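Local structure of albumin-1 (Psophocarpus tetragonolobus, 1WBA) at residues A[4-9]-A[128-133]; A[57-62]-A[76-81]; A[72-77]-A[120-125]; A[102-107]-A[156-161]; A[141-146]-A[162-167]. The protein serves as a 2S seed storage albumin and belongs to the Kunitz-type (leguminous) protease inhibitor family. All coordinates share one frame; numbering follows the deposited sequence.

Contact 1: A[4-9]-A[128-133]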
# COMPACT_ATOMS: atom_id res chain seq x y z
N PRO A 4 -5.98 -7.79 -15.71
CA PRO A 4 -6.08 -8.23 -14.32
C PRO A 4 -4.65 -8.17 -13.75
O PRO A 4 -3.69 -8.23 -14.50
CB PRO A 4 -6.60 -9.67 -14.44
CG PRO A 4 -6.03 -10.13 -15.74
CD PRO A 4 -6.19 -8.93 -16.64
N VAL A 5 -4.53 -7.95 -12.45
CA VAL A 5 -3.24 -7.92 -11.79
C VAL A 5 -2.89 -9.38 -11.48
O VAL A 5 -3.77 -10.15 -11.10
CB VAL A 5 -3.32 -7.11 -10.48
CG1 VAL A 5 -1.98 -7.15 -9.75
CG2 VAL A 5 -3.77 -5.67 -10.79
N TYR A 6 -1.63 -9.76 -11.67
CA TYR A 6 -1.21 -11.14 -11.42
C TYR A 6 -0.33 -11.27 -10.19
O TYR A 6 0.44 -10.35 -9.91
CB TYR A 6 -0.41 -11.68 -12.61
CG TYR A 6 -1.28 -12.06 -13.78
CD1 TYR A 6 -1.88 -13.32 -13.85
CD2 TYR A 6 -1.57 -11.14 -14.78
CE1 TYR A 6 -2.75 -13.65 -14.88
CE2 TYR A 6 -2.44 -11.46 -15.81
CZ TYR A 6 -3.03 -12.72 -15.85
OH TYR A 6 -3.89 -13.01 -16.88
N ASP A 7 -0.46 -12.38 -9.47
CA ASP A 7 0.41 -12.62 -8.33
C ASP A 7 1.77 -13.14 -8.84
O ASP A 7 1.94 -13.41 -10.04
CB ASP A 7 -0.24 -13.54 -7.27
CG ASP A 7 -0.53 -14.97 -7.78
OD1 ASP A 7 0.15 -15.49 -8.69
OD2 ASP A 7 -1.45 -15.58 -7.24
N ALA A 8 2.72 -13.31 -7.94
CA ALA A 8 4.05 -13.76 -8.31
C ALA A 8 4.06 -15.14 -8.98
O ALA A 8 5.05 -15.50 -9.61
CB ALA A 8 4.96 -13.74 -7.09
N GLU A 9 3.00 -15.91 -8.82
CA GLU A 9 2.91 -17.23 -9.42
C GLU A 9 2.21 -17.22 -10.76
O GLU A 9 2.09 -18.26 -11.41
CB GLU A 9 2.20 -18.19 -8.47
CG GLU A 9 2.94 -18.41 -7.17
CD GLU A 9 2.14 -19.25 -6.20
OE1 GLU A 9 1.32 -18.69 -5.44
OE2 GLU A 9 2.33 -20.49 -6.20
N ARG A 128 4.70 -9.51 -13.99
CA ARG A 128 4.17 -9.64 -12.63
C ARG A 128 4.74 -8.62 -11.64
O ARG A 128 4.75 -8.86 -10.42
CB ARG A 128 4.37 -11.08 -12.11
CG ARG A 128 3.85 -12.16 -13.05
CD ARG A 128 4.36 -13.55 -12.68
NE ARG A 128 4.03 -14.51 -13.73
CZ ARG A 128 4.38 -15.80 -13.74
NH1 ARG A 128 5.09 -16.32 -12.74
NH2 ARG A 128 3.98 -16.59 -14.73
N THR A 129 5.25 -7.51 -12.16
CA THR A 129 5.76 -6.46 -11.31
C THR A 129 4.76 -5.28 -11.42
O THR A 129 4.28 -4.95 -12.51
CB THR A 129 7.21 -6.03 -11.65
OG1 THR A 129 7.25 -5.47 -12.96
CG2 THR A 129 8.15 -7.22 -11.55
N TYR A 130 4.44 -4.66 -10.29
CA TYR A 130 3.46 -3.58 -10.24
C TYR A 130 3.89 -2.41 -9.38
O TYR A 130 4.89 -2.48 -8.68
CB TYR A 130 2.16 -4.14 -9.67
CG TYR A 130 1.59 -5.19 -10.56
CD1 TYR A 130 0.79 -4.82 -11.64
CD2 TYR A 130 1.94 -6.52 -10.42
CE1 TYR A 130 0.34 -5.76 -12.55
CE2 TYR A 130 1.51 -7.48 -11.33
CZ TYR A 130 0.71 -7.09 -12.40
OH TYR A 130 0.24 -8.01 -13.29
N LYS A 131 3.12 -1.34 -9.44
CA LYS A 131 3.36 -0.16 -8.61
C LYS A 131 1.99 0.21 -8.06
O LYS A 131 0.96 -0.16 -8.64
CB LYS A 131 3.96 0.99 -9.40
CG LYS A 131 3.07 1.56 -10.46
CD LYS A 131 3.73 2.73 -11.10
CE LYS A 131 2.95 3.17 -12.30
NZ LYS A 131 3.48 4.44 -12.84
N LEU A 132 1.99 0.91 -6.93
CA LEU A 132 0.76 1.34 -6.26
C LEU A 132 0.58 2.84 -6.43
O LEU A 132 1.56 3.59 -6.39
CB LEU A 132 0.81 0.97 -4.77
CG LEU A 132 0.98 -0.51 -4.42
CD1 LEU A 132 1.07 -0.69 -2.91
CD2 LEU A 132 -0.17 -1.33 -4.97
N LEU A 133 -0.64 3.29 -6.65
CA LEU A 133 -0.90 4.70 -6.80
C LEU A 133 -2.00 5.06 -5.82
O LEU A 133 -2.70 4.18 -5.31
CB LEU A 133 -1.35 5.04 -8.23
CG LEU A 133 -0.37 4.72 -9.38
CD1 LEU A 133 -0.79 3.48 -10.10
CD2 LEU A 133 -0.26 5.86 -10.32
O HOH W 1 -1.33 -7.05 -15.25
O HOH W 2 2.90 -9.95 -8.45
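R128 passes D7, A8 and E9 on its way from CB to tip. R128 CB, CG and CD skirt D7 O, CD closest at 3.6 Å. With the chain extended from CG to NE, the guanidinium arrives beside A8 and E9: NH1 donates to A8 O over 3.2 Å, from above that carbonyl plane, while the backbone C of E9 lies over one guanidinium face. R128 CZ is 4.0 Å from E9 C, and R128 NH2 4.2 Å from E9 O. D7 OD1 accepts from E9 N, an Asx turn beside the arginine. The contact ties the N-terminal loop of this Kunitz-type beta-trefoil to strand 130-136 and the residues before it. The Y130 ring presents one face to V5 CG1, which sits 3.7 Å from the ring centroid and 8° off its normal, a CH-pi contact; CG1 is placed there by lying anti to the backbone N (chi1 177°). The phenol oxygen is gripped twice, since Y6 N donates to Y130 OH at 3.0 Å with an N-H...O angle of 160°, and OH donates to a water that in turn donates to P4 O. A second water links Y6 O to R128 O.

Contact 2: A[57-62]-A[76-81]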
# COMPACT_ATOMS: atom_id res chain seq x y z
N THR A 57 -1.70 -8.41 3.54
CA THR A 57 -2.80 -7.47 3.40
C THR A 57 -3.93 -8.04 2.53
O THR A 57 -3.68 -8.84 1.62
CB THR A 57 -2.33 -6.17 2.67
OG1 THR A 57 -1.57 -6.53 1.51
CG2 THR A 57 -1.47 -5.31 3.57
N SER A 58 -5.16 -7.68 2.86
CA SER A 58 -6.30 -8.07 2.02
C SER A 58 -6.41 -6.91 1.03
O SER A 58 -6.21 -5.73 1.41
CB SER A 58 -7.59 -8.14 2.82
OG SER A 58 -7.45 -9.08 3.86
N ILE A 59 -6.70 -7.24 -0.22
CA ILE A 59 -6.85 -6.25 -1.27
C ILE A 59 -8.27 -6.43 -1.81
O ILE A 59 -8.63 -7.50 -2.30
CB ILE A 59 -5.78 -6.46 -2.37
CG1 ILE A 59 -4.38 -6.39 -1.74
CG2 ILE A 59 -5.93 -5.41 -3.47
CD1 ILE A 59 -3.26 -6.67 -2.66
N SER A 60 -9.10 -5.40 -1.63
CA SER A 60 -10.51 -5.45 -2.01
C SER A 60 -10.96 -4.29 -2.87
O SER A 60 -10.44 -3.18 -2.76
CB SER A 60 -11.38 -5.44 -0.74
OG SER A 60 -10.94 -6.42 0.18
N SER A 61 -11.97 -4.52 -3.70
CA SER A 61 -12.50 -3.44 -4.50
C SER A 61 -13.17 -2.47 -3.52
O SER A 61 -13.78 -2.88 -2.51
CB SER A 61 -13.52 -3.96 -5.53
OG SER A 61 -14.53 -4.72 -4.91
N GLU A 62 -12.98 -1.19 -3.76
CA GLU A 62 -13.57 -0.16 -2.93
C GLU A 62 -15.10 -0.24 -3.05
O GLU A 62 -15.81 -0.12 -2.07
CB GLU A 62 -13.04 1.21 -3.37
CG GLU A 62 -13.82 2.37 -2.82
CD GLU A 62 -13.25 3.69 -3.22
OE1 GLU A 62 -13.34 4.07 -4.39
OE2 GLU A 62 -12.71 4.36 -2.33
N MET A 76 -8.32 -0.20 -10.95
CA MET A 76 -9.56 -0.40 -10.21
C MET A 76 -9.34 0.16 -8.80
O MET A 76 -8.27 -0.06 -8.23
CB MET A 76 -9.84 -1.90 -10.14
CG MET A 76 -10.91 -2.34 -9.11
SD MET A 76 -11.18 -4.10 -9.10
CE MET A 76 -12.05 -4.33 -10.57
N ARG A 77 -10.29 0.95 -8.30
CA ARG A 77 -10.17 1.52 -6.96
C ARG A 77 -10.24 0.45 -5.88
O ARG A 77 -11.19 -0.35 -5.85
CB ARG A 77 -11.21 2.62 -6.73
CG ARG A 77 -11.07 3.77 -7.73
CD ARG A 77 -12.13 4.83 -7.50
NE ARG A 77 -11.86 5.69 -6.35
CZ ARG A 77 -11.03 6.72 -6.40
NH1 ARG A 77 -10.39 7.00 -7.52
NH2 ARG A 77 -10.89 7.53 -5.36
N LEU A 78 -9.27 0.49 -4.96
CA LEU A 78 -9.13 -0.50 -3.90
C LEU A 78 -9.03 0.04 -2.51
O LEU A 78 -8.61 1.17 -2.29
CB LEU A 78 -7.84 -1.30 -4.12
CG LEU A 78 -7.54 -1.76 -5.54
CD1 LEU A 78 -6.10 -2.20 -5.59
CD2 LEU A 78 -8.51 -2.88 -5.95
N LYS A 79 -9.31 -0.86 -1.57
CA LYS A 79 -9.18 -0.62 -0.15
C LYS A 79 -8.17 -1.69 0.25
O LYS A 79 -8.27 -2.84 -0.20
CB LYS A 79 -10.52 -0.83 0.56
CG LYS A 79 -10.42 -0.73 2.08
CD LYS A 79 -11.78 -0.49 2.73
CE LYS A 79 -12.19 1.00 2.67
NZ LYS A 79 -12.38 1.56 1.28
N ILE A 80 -7.15 -1.31 1.02
CA ILE A 80 -6.12 -2.25 1.45
C ILE A 80 -6.09 -2.26 2.96
O ILE A 80 -6.12 -1.21 3.59
CB ILE A 80 -4.73 -1.85 0.89
CG1 ILE A 80 -4.76 -1.90 -0.65
CG2 ILE A 80 -3.66 -2.81 1.40
CD1 ILE A 80 -3.48 -1.47 -1.34
N ASN A 81 -6.07 -3.44 3.56
CA ASN A 81 -6.02 -3.53 5.01
C ASN A 81 -5.13 -4.67 5.47
O ASN A 81 -4.97 -5.66 4.76
CB ASN A 81 -7.42 -3.63 5.61
CG ASN A 81 -8.09 -4.98 5.35
OD1 ASN A 81 -7.83 -5.96 6.06
ND2 ASN A 81 -8.97 -5.04 4.37
O HOH W 3 -9.29 -4.71 1.93
O HOH W 4 -12.43 7.00 -3.06
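E62 and R77 lie side by side and point the same way, their carboxylate and guanidinium planes 32° apart. R77 NE donates to E62 OE1 at 2.9 Å, a salt bridge that meets the carboxylate on its syn side and lies close to the guanidinium plane. The bend of R77 at chi3 (77°) brings NE to that position, and a water joins E62 OE2 to R77 NH2, which also donates to C135 O. Beyond this pair the backbones form an antiparallel ladder: S58 with N81 and S60 with K79 are hydrogen-bonded pairs, I59 with I80 and S61 with L78 non-hydrogen-bonded ones. I59 CG2 meets L78 CD1 at 3.9 Å with the two side chains set obliquely, and I80 CG2 approaches T57 CB at 3.8 Å. E62 N to R77 O, 2.9 Å, extends the bonding past the S61-L78 bridge. Strand 56-61 also pairs with 17-23, while L78 and I80 pack on strand 116-122 and I80 touches W92 of strand 92-97.

Contact 3: A[72-77]-A[120-125]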
# COMPACT_ATOMS: atom_id res chain seq x y z
N ILE A 72 -8.94 -8.64 -9.23
CA ILE A 72 -8.46 -7.27 -9.10
C ILE A 72 -7.89 -6.89 -10.45
O ILE A 72 -7.11 -7.65 -11.02
CB ILE A 72 -7.34 -7.14 -8.02
CG1 ILE A 72 -7.87 -7.55 -6.63
CG2 ILE A 72 -6.77 -5.71 -8.00
CD1 ILE A 72 -9.00 -6.67 -6.11
N LEU A 73 -8.31 -5.74 -10.97
CA LEU A 73 -7.84 -5.27 -12.26
C LEU A 73 -7.01 -4.02 -12.05
O LEU A 73 -7.13 -3.36 -11.03
CB LEU A 73 -9.03 -4.93 -13.18
CG LEU A 73 -10.10 -5.98 -13.46
CD1 LEU A 73 -11.10 -5.40 -14.43
CD2 LEU A 73 -9.49 -7.26 -14.02
N GLU A 74 -6.17 -3.71 -13.04
CA GLU A 74 -5.34 -2.52 -12.98
C GLU A 74 -6.26 -1.33 -13.07
O GLU A 74 -7.30 -1.38 -13.72
CB GLU A 74 -4.34 -2.51 -14.11
CG GLU A 74 -3.26 -3.54 -13.98
CD GLU A 74 -2.27 -3.48 -15.12
OE1 GLU A 74 -2.01 -2.37 -15.64
OE2 GLU A 74 -1.75 -4.55 -15.50
N ASN A 75 -5.90 -0.28 -12.34
CA ASN A 75 -6.65 0.97 -12.28
C ASN A 75 -8.01 0.92 -11.59
O ASN A 75 -8.77 1.89 -11.64
CB ASN A 75 -6.79 1.58 -13.68
CG ASN A 75 -5.46 1.77 -14.34
OD1 ASN A 75 -5.14 1.13 -15.34
ND2 ASN A 75 -4.64 2.59 -13.74
N MET A 76 -8.32 -0.20 -10.95
CA MET A 76 -9.56 -0.40 -10.21
C MET A 76 -9.34 0.16 -8.80
O MET A 76 -8.27 -0.06 -8.23
CB MET A 76 -9.84 -1.90 -10.14
CG MET A 76 -10.91 -2.34 -9.11
SD MET A 76 -11.18 -4.10 -9.10
CE MET A 76 -12.05 -4.33 -10.57
N ARG A 77 -10.29 0.95 -8.30
CA ARG A 77 -10.17 1.52 -6.96
C ARG A 77 -10.24 0.45 -5.88
O ARG A 77 -11.19 -0.35 -5.85
CB ARG A 77 -11.21 2.62 -6.73
CG ARG A 77 -11.07 3.77 -7.73
CD ARG A 77 -12.13 4.83 -7.50
NE ARG A 77 -11.86 5.69 -6.35
CZ ARG A 77 -11.03 6.72 -6.40
NH1 ARG A 77 -10.39 7.00 -7.52
NH2 ARG A 77 -10.89 7.53 -5.36
N ILE A 120 -3.62 -0.13 -8.82
CA ILE A 120 -2.42 -0.86 -9.20
C ILE A 120 -2.22 -0.74 -10.70
O ILE A 120 -3.20 -0.80 -11.45
CB ILE A 120 -2.57 -2.38 -8.88
CG1 ILE A 120 -2.73 -2.61 -7.37
CG2 ILE A 120 -1.40 -3.15 -9.44
CD1 ILE A 120 -3.23 -4.00 -6.99
N GLN A 121 -0.97 -0.57 -11.12
CA GLN A 121 -0.61 -0.50 -12.54
C GLN A 121 0.67 -1.28 -12.71
O GLN A 121 1.38 -1.50 -11.73
CB GLN A 121 -0.34 0.93 -12.98
CG GLN A 121 -1.54 1.74 -13.26
CD GLN A 121 -1.20 3.02 -13.97
OE1 GLN A 121 -0.03 3.31 -14.22
NE2 GLN A 121 -2.20 3.81 -14.26
N LYS A 122 0.98 -1.73 -13.93
CA LYS A 122 2.22 -2.45 -14.19
C LYS A 122 3.35 -1.55 -13.72
O LYS A 122 3.34 -0.35 -14.01
CB LYS A 122 2.40 -2.70 -15.68
CG LYS A 122 1.52 -3.79 -16.20
CD LYS A 122 1.73 -4.01 -17.68
CE LYS A 122 0.65 -4.94 -18.23
NZ LYS A 122 -0.72 -4.32 -18.20
N GLY A 123 4.32 -2.13 -13.03
CA GLY A 123 5.43 -1.35 -12.49
C GLY A 123 6.69 -1.32 -13.32
O GLY A 123 7.48 -0.38 -13.19
N SER A 124 6.93 -2.35 -14.13
CA SER A 124 8.12 -2.40 -14.98
C SER A 124 7.91 -3.35 -16.14
O SER A 124 6.84 -3.94 -16.31
CB SER A 124 9.36 -2.83 -14.17
OG SER A 124 9.37 -4.21 -13.86
N ASN A 125 8.95 -3.50 -16.94
CA ASN A 125 8.86 -4.39 -18.08
C ASN A 125 8.91 -5.84 -17.59
O ASN A 125 8.43 -6.76 -18.27
CB ASN A 125 9.96 -4.07 -19.10
CG ASN A 125 9.68 -2.77 -19.87
OD1 ASN A 125 8.53 -2.32 -19.94
ND2 ASN A 125 10.72 -2.16 -20.43
O HOH W 5 -6.13 -1.46 -9.00
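E74 and I120 bring the two backbones together, their CA atoms 5.1 Å apart, where a type II beta turn from L73 to M76 abuts strand 116-122 of the Kunitz-type fold. N75 N donates to I120 O at 2.9 Å with an N-H...O angle of 155°, and E74 CA makes a CA-H...O contact with the same oxygen. A water bridges the backbones further, accepting from I120 N and donating to L73 O and M76 O. Among the side chains, E74 and K122 cross at about a right angle. K122 NZ donates to E74 OE2 at 2.9 Å, meeting it on the syn side, while K122 N reaches E74 OE1 only weakly, over 3.5 Å. The last lysine torsion (chi4 67°) turns NZ back toward the carboxylate. On the apolar side I72 CG2 meets I120 CD1 at 4.1 Å, again with the side chains nearly perpendicular. An alanine in place of E74 would probably leave K122 NZ without this carboxylate and K122 N without its weak acceptor. D3 OD2 forms a second salt bridge with K122 NZ, so the ammonium has two acidic partners. With E74 itself buried, this arrangement is likely to favour the charged form of the lysine and to compensate the glutamate's charge.

Contact 4: A[102-107]-A[156-161]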
# COMPACT_ATOMS: atom_id res chain seq x y z
N GLN A 102 2.17 14.05 2.24
CA GLN A 102 1.27 12.89 2.25
C GLN A 102 2.05 11.58 2.37
O GLN A 102 2.98 11.33 1.59
CB GLN A 102 0.39 12.88 0.99
CG GLN A 102 -0.39 14.17 0.85
CD GLN A 102 -1.46 14.15 -0.23
OE1 GLN A 102 -2.21 15.11 -0.37
NE2 GLN A 102 -1.54 13.06 -0.98
N GLN A 103 1.70 10.79 3.38
CA GLN A 103 2.37 9.53 3.67
C GLN A 103 1.35 8.54 4.15
O GLN A 103 0.25 8.92 4.57
CB GLN A 103 3.38 9.71 4.79
CG GLN A 103 4.16 10.97 4.71
CD GLN A 103 5.27 11.01 5.72
OE1 GLN A 103 5.07 10.69 6.89
NE2 GLN A 103 6.46 11.38 5.27
N LEU A 104 1.72 7.26 4.15
CA LEU A 104 0.81 6.21 4.59
C LEU A 104 0.83 6.00 6.11
O LEU A 104 1.89 5.82 6.71
CB LEU A 104 1.08 4.88 3.88
CG LEU A 104 1.04 4.85 2.35
CD1 LEU A 104 0.91 3.41 1.90
CD2 LEU A 104 -0.12 5.64 1.84
N LYS A 105 -0.35 6.01 6.70
CA LYS A 105 -0.50 5.81 8.13
C LYS A 105 -1.68 4.87 8.36
O LYS A 105 -2.53 4.69 7.48
CB LYS A 105 -0.85 7.14 8.82
CG LYS A 105 0.18 8.27 8.67
CD LYS A 105 1.41 8.02 9.52
CE LYS A 105 2.20 9.32 9.75
NZ LYS A 105 3.48 9.02 10.46
N LEU A 106 -1.72 4.27 9.54
CA LEU A 106 -2.86 3.42 9.88
C LEU A 106 -4.04 4.39 9.98
O LEU A 106 -3.90 5.50 10.50
CB LEU A 106 -2.64 2.72 11.23
CG LEU A 106 -1.56 1.64 11.27
CD1 LEU A 106 -1.68 0.88 12.57
CD2 LEU A 106 -1.70 0.69 10.09
N ALA A 107 -5.18 4.00 9.42
CA ALA A 107 -6.37 4.84 9.40
C ALA A 107 -7.02 4.99 10.76
O ALA A 107 -6.90 4.11 11.62
CB ALA A 107 -7.38 4.27 8.43
N LEU A 156 6.53 5.20 3.34
CA LEU A 156 5.83 5.13 2.06
C LEU A 156 5.16 6.48 1.91
O LEU A 156 4.30 6.85 2.70
CB LEU A 156 4.80 4.00 2.08
CG LEU A 156 5.35 2.57 2.07
CD1 LEU A 156 4.23 1.59 1.90
CD2 LEU A 156 6.30 2.38 0.95
N VAL A 157 5.62 7.25 0.93
CA VAL A 157 5.09 8.58 0.68
C VAL A 157 4.32 8.67 -0.64
O VAL A 157 4.53 7.87 -1.56
CB VAL A 157 6.20 9.65 0.73
CG1 VAL A 157 6.92 9.58 2.07
CG2 VAL A 157 7.19 9.46 -0.40
N VAL A 158 3.42 9.64 -0.72
CA VAL A 158 2.59 9.82 -1.90
C VAL A 158 2.85 11.17 -2.57
O VAL A 158 2.69 12.22 -1.94
CB VAL A 158 1.08 9.71 -1.52
CG1 VAL A 158 0.18 9.86 -2.74
CG2 VAL A 158 0.80 8.39 -0.84
N SER A 159 3.27 11.14 -3.82
CA SER A 159 3.48 12.36 -4.57
C SER A 159 3.58 12.07 -6.06
O SER A 159 3.82 10.93 -6.47
CB SER A 159 4.71 13.15 -4.08
OG SER A 159 5.90 12.69 -4.66
N TYR A 160 3.31 13.11 -6.85
CA TYR A 160 3.38 13.02 -8.31
C TYR A 160 4.81 12.68 -8.73
O TYR A 160 5.04 11.99 -9.71
CB TYR A 160 3.03 14.39 -8.93
CG TYR A 160 1.60 14.83 -8.77
CD1 TYR A 160 0.55 13.96 -9.08
CD2 TYR A 160 1.29 16.13 -8.37
CE1 TYR A 160 -0.77 14.37 -8.98
CE2 TYR A 160 -0.04 16.56 -8.27
CZ TYR A 160 -1.06 15.67 -8.58
OH TYR A 160 -2.38 16.06 -8.49
N GLN A 161 5.76 13.16 -7.94
CA GLN A 161 7.17 12.99 -8.25
C GLN A 161 7.90 11.82 -7.60
O GLN A 161 9.09 11.62 -7.85
CB GLN A 161 7.89 14.32 -7.99
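Q103 and V157 face each other with CA atoms 4.2 Å apart, in a single backbone bridge between strands 103-106 and 156-159 whose N-to-C directions differ by 129°. The bridge joins a three-stranded sheet to the large antiparallel sheet of this Kunitz-type beta-trefoil, at the place where the chain turns a corner at Q102. Two hydrogen bonds flank it: V158 N donates to Q102 O at 2.9 Å, standing above the carbonyl plane, and L104 N donates to L156 O at 3.0 Å, nearly along the C=O axis. The apolar contacts centre on L104. Its CD1 touches both CD1 and CB of L156, the closer at 3.8 Å, and its CD2 meets V158 CG2 at 3.9 Å, that pair of side chains crossing at about a right angle. Lying anti to the carbonyl carbon (chi1 -56°), L104 CG is set 3.9 Å from L156 CB; V158 CG1 is anti to its own backbone N (chi1 -179°), leaving CG2 to face the leucine. An alanine at L104 would probably open a gap beside L156 CD1 and V158 CG2, since both lose the methyl groups they touch. W92, V94 and I46 also pack on this leucine. On the bridge itself Q103 and V157 run side by side, pointing the same way; Q103 OE1 bonds to R155 NH1, and Q103 NE2 lies 3.7 Å from V157 CG1.

Contact 5: A[141-146]-A[162-167]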
# COMPACT_ATOMS: atom_id res chain seq x y z
N CYS A 141 -4.10 11.04 -9.89
CA CYS A 141 -3.43 10.05 -9.05
C CYS A 141 -1.95 10.35 -8.83
O CYS A 141 -1.28 10.92 -9.71
CB CYS A 141 -3.59 8.66 -9.67
SG CYS A 141 -5.33 8.20 -9.94
N LYS A 142 -1.44 9.92 -7.69
CA LYS A 142 -0.05 10.13 -7.33
C LYS A 142 0.64 8.81 -7.10
O LYS A 142 -0.00 7.81 -6.73
CB LYS A 142 0.01 10.96 -6.05
CG LYS A 142 -0.77 12.23 -6.14
CD LYS A 142 -0.77 13.03 -4.87
CE LYS A 142 -1.42 14.38 -5.14
NZ LYS A 142 -1.41 15.26 -3.95
N ASN A 143 1.95 8.80 -7.29
CA ASN A 143 2.73 7.60 -7.10
C ASN A 143 3.03 7.37 -5.64
O ASN A 143 3.02 8.32 -4.84
CB ASN A 143 4.07 7.72 -7.80
CG ASN A 143 3.94 7.73 -9.29
OD1 ASN A 143 3.35 6.81 -9.87
ND2 ASN A 143 4.48 8.75 -9.92
N ILE A 144 3.26 6.12 -5.29
CA ILE A 144 3.64 5.78 -3.93
C ILE A 144 5.10 5.35 -4.00
O ILE A 144 5.45 4.42 -4.73
CB ILE A 144 2.75 4.67 -3.34
CG1 ILE A 144 1.30 5.20 -3.22
CG2 ILE A 144 3.29 4.22 -1.95
CD1 ILE A 144 0.27 4.15 -2.87
N GLY A 145 5.96 6.07 -3.28
CA GLY A 145 7.37 5.76 -3.28
C GLY A 145 7.91 5.70 -1.86
O GLY A 145 7.16 5.74 -0.89
N ILE A 146 9.23 5.64 -1.76
CA ILE A 146 9.92 5.56 -0.48
C ILE A 146 10.67 6.85 -0.17
O ILE A 146 11.18 7.51 -1.08
CB ILE A 146 10.96 4.41 -0.52
CG1 ILE A 146 10.25 3.06 -0.63
CG2 ILE A 146 11.87 4.44 0.71
CD1 ILE A 146 9.43 2.74 0.57
N SER A 162 7.20 11.02 -6.80
CA SER A 162 7.84 9.88 -6.15
C SER A 162 8.19 8.83 -7.18
O SER A 162 7.41 8.56 -8.10
CB SER A 162 6.93 9.25 -5.10
OG SER A 162 6.74 10.11 -3.99
N ASP A 163 9.39 8.26 -7.05
CA ASP A 163 9.83 7.19 -7.93
C ASP A 163 9.01 6.02 -7.37
O ASP A 163 9.13 5.70 -6.20
CB ASP A 163 11.33 6.97 -7.73
CG ASP A 163 11.90 5.87 -8.61
OD1 ASP A 163 11.46 5.74 -9.77
OD2 ASP A 163 12.79 5.14 -8.11
N PRO A 164 8.14 5.41 -8.19
CA PRO A 164 7.29 4.30 -7.76
C PRO A 164 8.02 3.12 -7.16
O PRO A 164 9.07 2.70 -7.65
CB PRO A 164 6.61 3.87 -9.06
CG PRO A 164 6.68 5.09 -9.94
CD PRO A 164 8.03 5.63 -9.64
N LEU A 165 7.49 2.59 -6.07
CA LEU A 165 8.06 1.41 -5.43
C LEU A 165 7.49 0.27 -6.28
O LEU A 165 6.29 0.18 -6.47
CB LEU A 165 7.51 1.30 -4.00
CG LEU A 165 8.17 0.44 -2.90
CD1 LEU A 165 7.09 0.06 -1.89
CD2 LEU A 165 8.84 -0.81 -3.42
N VAL A 166 8.36 -0.56 -6.85
CA VAL A 166 7.89 -1.67 -7.68
C VAL A 166 7.78 -2.89 -6.77
O VAL A 166 8.73 -3.25 -6.07
CB VAL A 166 8.83 -1.95 -8.89
CG1 VAL A 166 8.32 -3.15 -9.71
CG2 VAL A 166 8.92 -0.73 -9.78
N VAL A 167 6.64 -3.56 -6.84
CA VAL A 167 6.38 -4.70 -5.98
C VAL A 167 5.84 -5.91 -6.74
O VAL A 167 5.51 -5.83 -7.93
CB VAL A 167 5.33 -4.32 -4.89
CG1 VAL A 167 5.80 -3.12 -4.09
CG2 VAL A 167 3.98 -3.98 -5.54
O HOH W 6 4.26 1.80 -5.63
O HOH W 7 10.73 4.78 -4.07
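Strand 142-148 of the large antiparallel sheet meets the loop that leads into strand 166-171 at I144 and L165, whose backbones share a direct hydrogen bond. L165 N donates to I144 O at 3.1 Å, in the carbonyl plane, with an N-H...O angle of 159°, and P164 CA adds a CA-H...O contact to the same oxygen. G145 passes close to the loop: its CA lies 3.4 Å from D163 O, and a side chain at this position would clash with D163 O and S162 CB. The end-to-end directions of residues 143-146 and 162-165 differ by 74°, so in this Kunitz-type beta-trefoil the loop crosses the strand instead of pairing along it. N143 lies against the loop too, with CB 3.5 Å from S162 O and OD1 3.7 Å from P164 CG; N143 ND2 makes a weak hydrogen bond to Y160 O. At the other end I146 CG1 packs on L165 CG at 4.0 Å, the two side chains meeting at a slant. S162 turns CB toward G145 N, 3.8 Å away, while its OG is bonded to S159 OG. A water accepts from I146 N and donates to D163 O, bridging strand and loop beside the glycine.

All five contacts involve the large antiparallel sheet, to which contact 4 joins the smaller three-stranded one. Along the chain, contacts 2 and 3 are nested within the loop closed by contact 1, contact 4 crosses contacts 1, 3 and 5, and contact 5 opens after contact 1 closes. Contacts 1 and 3 are close, with centres about 6 Å apart and strands 116-122 and 130-136 neighbouring. Contacts 4 and 5 lie about 9 Å apart between centres and meet where V157 N bonds G145 O. Contacts 1 and 4 sit on opposite sides of the chain's centre, about 19 Å apart between centres. Chain regions distant in sequence are thereby tied into one compact beta-trefoil.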